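Local atomic coordinates of beta-galactosidase (Geobacillus stearothermophilus, PDB entry 4OIF), a protein that probably catalyses the hydrolysis of terminal, non-reducing beta-D-galactose residues from beta-D-galactosides, as a zinc-binding, trimeric member of glycoside hydrolase family 42. Residues E38-S43 against Y78-R83; L150-V155 against L319-T324; S345-I350 against G395-K400. All coordinates share one frame; numbering follows the deposited sequence. Where two conformers were deposited one is given.

Contact 1: residues E38-S43 against Y78-R83; sequences ELMKLS and YRIGGR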
loop_
_atom_site.group_PDB
_atom_site.type_symbol
_atom_site.label_atom_id
_atom_site.label_comp_id
_atom_site.label_asym_id
_atom_site.label_seq_id
_atom_site.Cartn_x
_atom_site.Cartn_y
_atom_site.Cartn_z
ATOM N N GLU A 38 26.542 -5.339 40.165
ATOM C CA GLU A 38 25.904 -6.285 41.074
ATOM C C GLU A 38 24.949 -7.197 40.315
ATOM O O GLU A 38 24.961 -8.423 40.486
ATOM C CB GLU A 38 25.162 -5.535 42.187
ATOM C CG GLU A 38 26.078 -4.639 43.027
ATOM C CD GLU A 38 25.365 -3.475 43.691
ATOM O OE1 GLU A 38 24.132 -3.338 43.523
ATOM O OE2 GLU A 38 26.052 -2.679 44.372
ATOM N N LEU A 39 24.137 -6.605 39.449
ATOM C CA LEU A 39 23.161 -7.395 38.701
ATOM C C LEU A 39 23.852 -8.274 37.651
ATOM O O LEU A 39 23.365 -9.346 37.290
ATOM C CB LEU A 39 22.123 -6.489 38.047
ATOM C CG LEU A 39 21.360 -5.579 39.009
ATOM C CD1 LEU A 39 19.998 -5.171 38.431
ATOM C CD2 LEU A 39 21.211 -6.206 40.388
ATOM N N MET A 40 25.003 -7.816 37.179
ATOM C CA MET A 40 25.813 -8.605 36.283
ATOM C C MET A 40 26.255 -9.853 37.016
ATOM O O MET A 40 26.180 -10.957 36.468
ATOM C CB MET A 40 27.006 -7.802 35.785
ATOM C CG MET A 40 26.644 -6.861 34.652
ATOM S SD MET A 40 27.960 -5.727 34.194
ATOM C CE MET A 40 27.141 -4.801 32.884
ATOM N N LYS A 41 26.673 -9.701 38.270
ATOM C CA LYS A 41 26.972 -10.909 39.040
ATOM C C LYS A 41 25.728 -11.795 39.210
ATOM O O LYS A 41 25.773 -12.991 38.943
ATOM C CB LYS A 41 27.578 -10.553 40.396
ATOM C CG LYS A 41 28.871 -9.738 40.257
ATOM C CD LYS A 41 29.704 -9.773 41.528
ATOM C CE LYS A 41 28.878 -9.417 42.747
ATOM N NZ LYS A 41 29.648 -9.438 44.022
ATOM N N LEU A 42 24.603 -11.208 39.599
ATOM C CA LEU A 42 23.428 -12.030 39.880
ATOM C C LEU A 42 22.877 -12.754 38.650
ATOM O O LEU A 42 22.239 -13.800 38.782
ATOM C CB LEU A 42 22.321 -11.188 40.522
ATOM C CG LEU A 42 22.669 -10.638 41.912
ATOM C CD1 LEU A 42 21.599 -9.679 42.396
ATOM C CD2 LEU A 42 22.871 -11.754 42.912
ATOM N N SER A 43 23.130 -12.215 37.463
ATOM C CA SER A 43 22.598 -12.807 36.230
ATOM C C SER A 43 23.585 -13.767 35.574
ATOM O O SER A 43 23.283 -14.376 34.544
ATOM C CB SER A 43 22.200 -11.710 35.235
ATOM O OG SER A 43 23.297 -10.858 34.949
ATOM N N TYR A 78 36.177 -5.625 34.273
ATOM C CA TYR A 78 37.285 -6.527 34.577
ATOM C C TYR A 78 37.272 -6.948 36.065
ATOM O O TYR A 78 37.480 -8.114 36.402
ATOM C CB TYR A 78 38.620 -5.861 34.208
ATOM C CG TYR A 78 39.837 -6.764 34.314
ATOM C CD1 TYR A 78 39.877 -7.993 33.663
ATOM C CD2 TYR A 78 40.957 -6.378 35.043
ATOM C CE1 TYR A 78 40.982 -8.814 33.753
ATOM C CE2 TYR A 78 42.073 -7.198 35.135
ATOM C CZ TYR A 78 42.071 -8.415 34.490
ATOM O OH TYR A 78 43.162 -9.245 34.564
ATOM N N ARG A 79 36.982 -5.994 36.938
ATOM C CA ARG A 79 36.999 -6.210 38.382
ATOM C C ARG A 79 36.062 -7.336 38.805
ATOM O O ARG A 79 36.411 -8.160 39.642
ATOM C CB ARG A 79 36.626 -4.913 39.108
ATOM C CG ARG A 79 36.916 -4.905 40.595
ATOM C CD ARG A 79 36.674 -3.517 41.206
ATOM N NE ARG A 79 35.294 -3.341 41.643
ATOM C CZ ARG A 79 34.453 -2.448 41.145
ATOM N NH1 ARG A 79 34.845 -1.620 40.198
ATOM N NH2 ARG A 79 33.218 -2.378 41.607
ATOM N N ILE A 80 34.868 -7.363 38.224
ATOM C CA ILE A 80 33.888 -8.396 38.558
ATOM C C ILE A 80 34.071 -9.659 37.714
ATOM O O ILE A 80 33.185 -10.506 37.655
ATOM C CB ILE A 80 32.440 -7.892 38.382
ATOM C CG1 ILE A 80 32.160 -7.562 36.915
ATOM C CG2 ILE A 80 32.182 -6.677 39.265
ATOM C CD1 ILE A 80 30.739 -7.184 36.648
ATOM N N GLY A 81 35.212 -9.779 37.047
ATOM C CA GLY A 81 35.540 -11.004 36.341
ATOM C C GLY A 81 34.982 -11.098 34.935
ATOM O O GLY A 81 34.852 -12.192 34.398
ATOM N N GLY A 82 34.658 -9.954 34.338
ATOM C CA GLY A 82 34.047 -9.926 33.024
ATOM C C GLY A 82 34.972 -9.608 31.860
ATOM O O GLY A 82 36.143 -9.294 32.053
ATOM N N ARG A 83 34.447 -9.697 30.639
ATOM C CA ARG A 83 35.212 -9.308 29.461
ATOM C C ARG A 83 34.447 -8.268 28.640
ATOM O O ARG A 83 33.218 -8.139 28.735
ATOM C CB ARG A 83 35.555 -10.523 28.582
ATOM C CG ARG A 83 36.195 -11.726 29.302
ATOM C CD ARG A 83 37.553 -11.437 29.927
ATOM N NE ARG A 83 38.567 -11.228 28.908
ATOM C CZ ARG A 83 39.320 -12.195 28.391
ATOM N NH1 ARG A 83 39.172 -13.448 28.812
ATOM N NH2 ARG A 83 40.220 -11.906 27.454
#
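K41 and I80 bring the two backbones nearest, their CA atoms 7.4 Å apart, where the end of helix 30-42 passes the end of helix 68-79, the outer helices that follow TIM-barrel strands 16-21 and 47-50. Helix 68-79 closes in a Schellman motif: G81, at a positive phi of 85°, is its C-prime residue, with G81 N bonded to Y78 O at 2.9 Å and G82 N to the carbonyl O just before Y78. A CB at these backbone angles would probably press on the carbonyl O of I80. I80, first off the helix, does most of the touching. Its CG1 lies between its backbone N and carbonyl carbon (chi1 64°), which sends CD1 out to M40, 3.9 Å from M40 CB and 4.0 Å from M40 SD. The two side chains cross at about a right angle, and M40 then runs on away from I80. On the more exposed side, K41 CG lies alongside I80 CB at 4.4 Å, and L37 also touches I80. At the end of helix 30-42, S43 OG donates to L39 O at 2.8 Å, and S43 N reaches the same oxygen from the opposite face of its plane.

Contact 2: residues L150-V155 against L319-T324; sequences LLMWHV and LLMECT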
loop_
_atom_site.group_PDB
_atom_site.type_symbol
_atom_site.label_atom_id
_atom_site.label_comp_id
_atom_site.label_asym_id
_atom_site.label_seq_id
_atom_site.Cartn_x
_atom_site.Cartn_y
_atom_site.Cartn_z
ATOM N N LEU A 150 39.772 -6.879 27.274
ATOM C CA LEU A 150 39.453 -6.831 25.846
ATOM C C LEU A 150 39.402 -8.223 25.249
ATOM O O LEU A 150 40.344 -8.992 25.383
ATOM C CB LEU A 150 40.460 -5.975 25.074
ATOM C CG LEU A 150 40.110 -5.864 23.584
ATOM C CD1 LEU A 150 38.708 -5.323 23.432
ATOM C CD2 LEU A 150 41.112 -4.999 22.814
ATOM N N LEU A 151 38.302 -8.543 24.580
ATOM C CA LEU A 151 38.127 -9.887 24.041
ATOM C C LEU A 151 38.099 -9.944 22.522
ATOM O O LEU A 151 38.724 -10.804 21.902
ATOM C CB LEU A 151 36.835 -10.510 24.564
ATOM C CG LEU A 151 36.728 -11.992 24.214
ATOM C CD1 LEU A 151 37.721 -12.787 25.053
ATOM C CD2 LEU A 151 35.311 -12.522 24.394
ATOM N N MET A 152 37.361 -9.022 21.933
ATOM C CA MET A 152 37.072 -9.070 20.510
ATOM C C MET A 152 36.633 -7.690 20.020
ATOM O O MET A 152 36.132 -6.874 20.797
ATOM C CB MET A 152 35.994 -10.131 20.245
ATOM C CG MET A 152 35.630 -10.405 18.789
ATOM S SD MET A 152 34.468 -11.807 18.670
ATOM C CE MET A 152 33.237 -11.335 19.878
ATOM N N TRP A 153 36.850 -7.422 18.739
ATOM C CA TRP A 153 36.355 -6.209 18.129
ATOM C C TRP A 153 34.995 -6.478 17.479
ATOM O O TRP A 153 34.806 -7.495 16.804
ATOM C CB TRP A 153 37.344 -5.679 17.096
ATOM C CG TRP A 153 38.608 -5.126 17.676
ATOM C CD1 TRP A 153 39.833 -5.717 17.684
ATOM C CD2 TRP A 153 38.771 -3.856 18.312
ATOM N NE1 TRP A 153 40.750 -4.901 18.291
ATOM C CE2 TRP A 153 40.121 -3.751 18.688
ATOM C CE3 TRP A 153 37.903 -2.796 18.602
ATOM C CZ2 TRP A 153 40.625 -2.633 19.347
ATOM C CZ3 TRP A 153 38.401 -1.689 19.246
ATOM C CH2 TRP A 153 39.750 -1.612 19.613
ATOM N N HIS A 154 34.068 -5.548 17.694
ATOM C CA HIS A 154 32.728 -5.563 17.122
ATOM C C HIS A 154 32.682 -4.401 16.124
ATOM O O HIS A 154 32.353 -3.276 16.478
ATOM C CB HIS A 154 31.693 -5.444 18.263
ATOM C CG HIS A 154 30.256 -5.346 17.835
ATOM N ND1 HIS A 154 29.791 -4.398 16.944
ATOM C CD2 HIS A 154 29.159 -6.016 18.271
ATOM C CE1 HIS A 154 28.481 -4.525 16.813
ATOM N NE2 HIS A 154 28.072 -5.492 17.615
ATOM N N VAL A 155 33.059 -4.654 14.879
ATOM C CA VAL A 155 33.280 -3.540 13.967
ATOM C C VAL A 155 31.978 -3.005 13.393
ATOM O O VAL A 155 31.252 -3.709 12.678
ATOM C CB VAL A 155 34.227 -3.930 12.835
ATOM C CG1 VAL A 155 34.495 -2.739 11.924
ATOM C CG2 VAL A 155 35.518 -4.406 13.425
ATOM N N LEU A 319 29.243 -16.856 16.845
ATOM C CA LEU A 319 28.860 -16.178 18.065
ATOM C C LEU A 319 27.505 -15.498 17.893
ATOM O O LEU A 319 27.326 -14.633 17.041
ATOM C CB LEU A 319 29.946 -15.171 18.483
ATOM C CG LEU A 319 31.301 -15.792 18.884
ATOM C CD1 LEU A 319 32.426 -14.766 18.917
ATOM C CD2 LEU A 319 31.225 -16.537 20.219
ATOM N N LEU A 320 26.531 -15.922 18.688
ATOM C CA LEU A 320 25.288 -15.180 18.767
ATOM C C LEU A 320 25.620 -13.846 19.412
ATOM O O LEU A 320 26.004 -13.801 20.581
ATOM C CB LEU A 320 24.238 -15.931 19.569
ATOM C CG LEU A 320 22.901 -15.200 19.678
ATOM C CD1 LEU A 320 22.319 -15.007 18.291
ATOM C CD2 LEU A 320 21.932 -15.963 20.579
ATOM N N MET A 321 25.512 -12.765 18.638
ATOM C CA MET A 321 25.853 -11.435 19.140
ATOM C C MET A 321 24.634 -10.769 19.780
ATOM O O MET A 321 24.745 -10.047 20.781
ATOM C CB MET A 321 26.415 -10.555 18.016
ATOM C CG MET A 321 26.938 -9.192 18.479
ATOM S SD MET A 321 28.422 -9.295 19.509
ATOM C CE MET A 321 29.524 -10.141 18.389
ATOM N N GLU A 322 23.465 -11.015 19.201
ATOM C CA GLU A 322 22.242 -10.452 19.745
ATOM C C GLU A 322 21.082 -11.441 19.709
ATOM O O GLU A 322 20.936 -12.227 18.769
ATOM C CB GLU A 322 21.851 -9.183 18.986
ATOM C CG GLU A 322 22.853 -8.035 19.060
ATOM C CD GLU A 322 22.511 -6.920 18.083
ATOM O OE1 GLU A 322 21.452 -7.038 17.424
ATOM O OE2 GLU A 322 23.289 -5.940 17.973
ATOM N N CYS A 323 20.275 -11.392 20.764
ATOM C CA CYS A 323 18.909 -11.910 20.775
ATOM C C CYS A 323 18.213 -11.177 21.919
ATOM O O CYS A 323 18.877 -10.487 22.697
ATOM C CB CYS A 323 18.864 -13.435 20.951
ATOM S SG CYS A 323 19.441 -14.071 22.547
ATOM N N THR A 324 16.893 -11.278 22.014
ATOM C CA THR A 324 16.195 -10.631 23.127
ATOM C C THR A 324 15.831 -11.677 24.173
ATOM O O THR A 324 15.410 -12.784 23.831
ATOM C CB THR A 324 14.915 -9.839 22.662
ATOM O OG1 THR A 324 14.213 -9.308 23.797
ATOM C CG2 THR A 324 13.981 -10.697 21.858
HETATM O O HOH W 1 25.897 -5.876 19.047
#
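M152 and H154 on strand 150-154 face L319 and M321 on strand 319-322 across the TIM-barrel interior. The strands are not sheet neighbours: strands 252-259 and 282-284 lie between them in the barrel order, and their axes come no closer than 11.7 Å, inclined at 56°. Side chains therefore span the gap. The tight part joins methyls, thioethers and one imidazole edge. In the conformer given, M152 reaches inward with CG anti to the backbone N (chi1 -176°), and its SD meets L319 CD1 tip to tip at 3.6 Å while its CE approaches M321 CE at 4.2 Å; a second conformer makes this side less certain. M321 bends at chi2 and chi3, laying its sulfur against the imidazole edge of H154: SD is 3.6 Å from H154 CD2 and sits 76° off the ring normal, an edge-on sulfur-aromatic contact. Replacing M321 by an alanine would probably open a gap beside the H154 ring edge and take away its sulfur partner. The other side is looser and wet. E322 OE2, of the predicted nucleophile, stays 4.8 Å from H154 NE2; a water joins them instead, 2.6 Å from H154 NE2 and donating to E322 OE2 at 2.8 Å. A glycerol also bonds to E322 OE2, and Y286 OH to OE1. The chemistry divides: thioethers and a leucine methyl pack together in the barrel interior, and water-linked polar groups begin where the predicted active site opens, consistent with a GH42 enzyme holding its carboxylates, E322 and the predicted proton donor E158, at the C-terminal ends of strands seven and four.

Contact 3: residues S345-I350 against G395-K400; sequences SSMQMI and GKALKK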
loop_
_atom_site.group_PDB
_atom_site.type_symbol
_atom_site.label_atom_id
_atom_site.label_comp_id
_atom_site.label_asym_id
_atom_site.label_seq_id
_atom_site.Cartn_x
_atom_site.Cartn_y
_atom_site.Cartn_z
ATOM N N SER A 345 15.512 -21.496 23.573
ATOM C CA SER A 345 16.116 -20.866 22.399
ATOM C C SER A 345 17.637 -20.669 22.562
ATOM O O SER A 345 18.407 -20.852 21.605
ATOM C CB SER A 345 15.424 -19.530 22.088
ATOM O OG SER A 345 15.654 -18.541 23.074
ATOM N N SER A 346 18.076 -20.321 23.768
ATOM C CA SER A 346 19.507 -20.176 23.989
ATOM C C SER A 346 20.232 -21.509 23.802
ATOM O O SER A 346 21.309 -21.590 23.153
ATOM C CB SER A 346 19.766 -19.612 25.383
ATOM O OG SER A 346 19.013 -18.436 25.579
ATOM N N MET A 347 19.635 -22.563 24.357
ATOM C CA MET A 347 20.219 -23.887 24.189
ATOM C C MET A 347 20.251 -24.279 22.713
ATOM O O MET A 347 21.223 -24.893 22.260
ATOM C CB MET A 347 19.453 -24.929 25.001
ATOM C CG MET A 347 19.540 -24.693 26.498
ATOM S SD MET A 347 21.233 -24.782 27.110
ATOM C CE MET A 347 21.374 -23.197 27.916
ATOM N N GLN A 348 19.207 -23.912 21.964
ATOM C CA GLN A 348 19.185 -24.216 20.536
ATOM C C GLN A 348 20.333 -23.516 19.830
ATOM O O GLN A 348 20.969 -24.075 18.923
ATOM C CB GLN A 348 17.867 -23.810 19.889
ATOM C CG GLN A 348 17.809 -24.236 18.429
ATOM C CD GLN A 348 16.659 -23.627 17.652
ATOM O OE1 GLN A 348 16.152 -22.550 17.990
ATOM N NE2 GLN A 348 16.247 -24.313 16.585
ATOM N N MET A 349 20.596 -22.284 20.255
ATOM C CA MET A 349 21.698 -21.532 19.683
ATOM C C MET A 349 23.020 -22.242 19.925
ATOM O O MET A 349 23.821 -22.391 18.993
ATOM C CB MET A 349 21.731 -20.117 20.250
ATOM C CG MET A 349 20.711 -19.203 19.599
ATOM S SD MET A 349 21.112 -18.901 17.870
ATOM C CE MET A 349 19.621 -18.071 17.331
ATOM N N ILE A 350 23.249 -22.689 21.160
ATOM C CA ILE A 350 24.488 -23.424 21.439
ATOM C C ILE A 350 24.557 -24.743 20.644
ATOM O O ILE A 350 25.620 -25.170 20.201
ATOM C CB ILE A 350 24.637 -23.719 22.953
ATOM C CG1 ILE A 350 24.561 -22.412 23.752
ATOM C CG2 ILE A 350 25.949 -24.480 23.264
ATOM C CD1 ILE A 350 25.635 -21.415 23.381
ATOM N N GLY A 395 22.501 -18.377 32.382
ATOM C CA GLY A 395 23.870 -18.166 32.835
ATOM C C GLY A 395 24.436 -19.340 33.623
ATOM O O GLY A 395 25.530 -19.850 33.316
ATOM N N LYS A 396 23.675 -19.767 34.635
ATOM C CA LYS A 396 24.028 -20.920 35.463
ATOM C C LYS A 396 24.222 -22.159 34.606
ATOM O O LYS A 396 25.108 -22.974 34.863
ATOM C CB LYS A 396 22.951 -21.186 36.517
ATOM C CG LYS A 396 22.705 -20.030 37.472
ATOM C CD LYS A 396 21.454 -20.269 38.308
ATOM C CE LYS A 396 21.207 -19.133 39.297
ATOM N NZ LYS A 396 20.111 -19.455 40.261
ATOM N N ALA A 397 23.387 -22.298 33.583
ATOM C CA ALA A 397 23.506 -23.453 32.717
ATOM C C ALA A 397 24.790 -23.375 31.895
ATOM O O ALA A 397 25.504 -24.372 31.751
ATOM C CB ALA A 397 22.295 -23.572 31.824
ATOM N N LEU A 398 25.096 -22.185 31.382
ATOM C CA LEU A 398 26.251 -21.996 30.510
ATOM C C LEU A 398 27.556 -22.195 31.261
ATOM O O LEU A 398 28.538 -22.665 30.699
ATOM C CB LEU A 398 26.238 -20.603 29.874
ATOM C CG LEU A 398 25.106 -20.229 28.914
ATOM C CD1 LEU A 398 25.291 -18.787 28.435
ATOM C CD2 LEU A 398 24.998 -21.205 27.725
ATOM N N LYS A 399 27.576 -21.826 32.534
ATOM C CA LYS A 399 28.788 -22.046 33.314
ATOM C C LYS A 399 29.176 -23.527 33.380
ATOM O O LYS A 399 30.350 -23.855 33.516
ATOM C CB LYS A 399 28.627 -21.462 34.717
ATOM C CG LYS A 399 28.635 -19.943 34.692
ATOM C CD LYS A 399 28.469 -19.298 36.057
ATOM C CE LYS A 399 28.775 -17.803 35.956
ATOM N NZ LYS A 399 28.509 -17.039 37.211
ATOM N N LYS A 400 28.199 -24.422 33.256
ATOM C CA LYS A 400 28.490 -25.855 33.283
ATOM C C LYS A 400 28.785 -26.410 31.898
ATOM O O LYS A 400 28.860 -27.625 31.731
ATOM C CB LYS A 400 27.326 -26.650 33.883
ATOM C CG LYS A 400 26.828 -26.163 35.230
ATOM C CD LYS A 400 25.615 -26.972 35.682
ATOM C CE LYS A 400 24.996 -26.410 36.961
ATOM N NZ LYS A 400 23.794 -27.193 37.386
#
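M347 and I350 on helix 341-351 pack against A397 and L398 on helix 386-399, two outer helices of the TIM barrel that precede and follow its last strand, 356-359. The segments run in roughly the same direction, at a signed crossing angle of -28°, and their axes approach to 11.5 Å. At that separation the small surface buried between them, 131 Å², comes from side chains alone, chiefly the ends of M347 and L398; the closest CA pair, M347 with L398, is still 8.9 Å apart. M347 bridges the gap. Its CG is anti to the carbonyl carbon, and the chain bends at chi2 (-62°) and again at chi3 (125°, not a staggered value), which carries the terminal methyl across although the CB itself does not point that way. CE then lies 4.0 Å from A397 CB and 4.1 Å from L398 CD2. From the other helix L398 extends obliquely, and the same CD2 methyl also meets I350 CG1 at 4.2 Å. Being three residues apart, M347 and I350 sit about one helical turn from each other, so L398 CD2 is touched by both. These are dispersion contacts at ordinary van der Waals spacing, and all four residues are buried. Inward, I350 and L398 both touch I357 of strand 356-359, so the barrel wall forms one boundary of the contact. Strand 638-645 forms another, F642 touching both M347 and I350, and R633 of the adjacent strand 628-634 gives its NH1 to I350 O; here the paired helices meet the C-terminal beta domain.

Overall arrangement
From the N terminus, contact 1 comes first, closing a 34-residue loop that holds strand 47-50 and joining helices 30-42 and 68-79. Contact 2 spans 163 residues to set strand 150-154 across the barrel from strand 319-322. Contact 3 closes 44 residues around strand 356-359, pairing helices 341-351 and 386-399 beside it. The three are in series: none nests in or crosses another. Contacts 1 and 2 touch where R83 NH2 lies 3.6 Å from L151 CD1, joining the start of strand 83-87 to its parallel neighbour 150-154. Contacts 2 and 3 meet at L320 CD2, 3.6 Å from M349 CG. Contacts 1 and 3, centres about 18 Å apart, do not touch; their nearest atoms are about 4 Å apart.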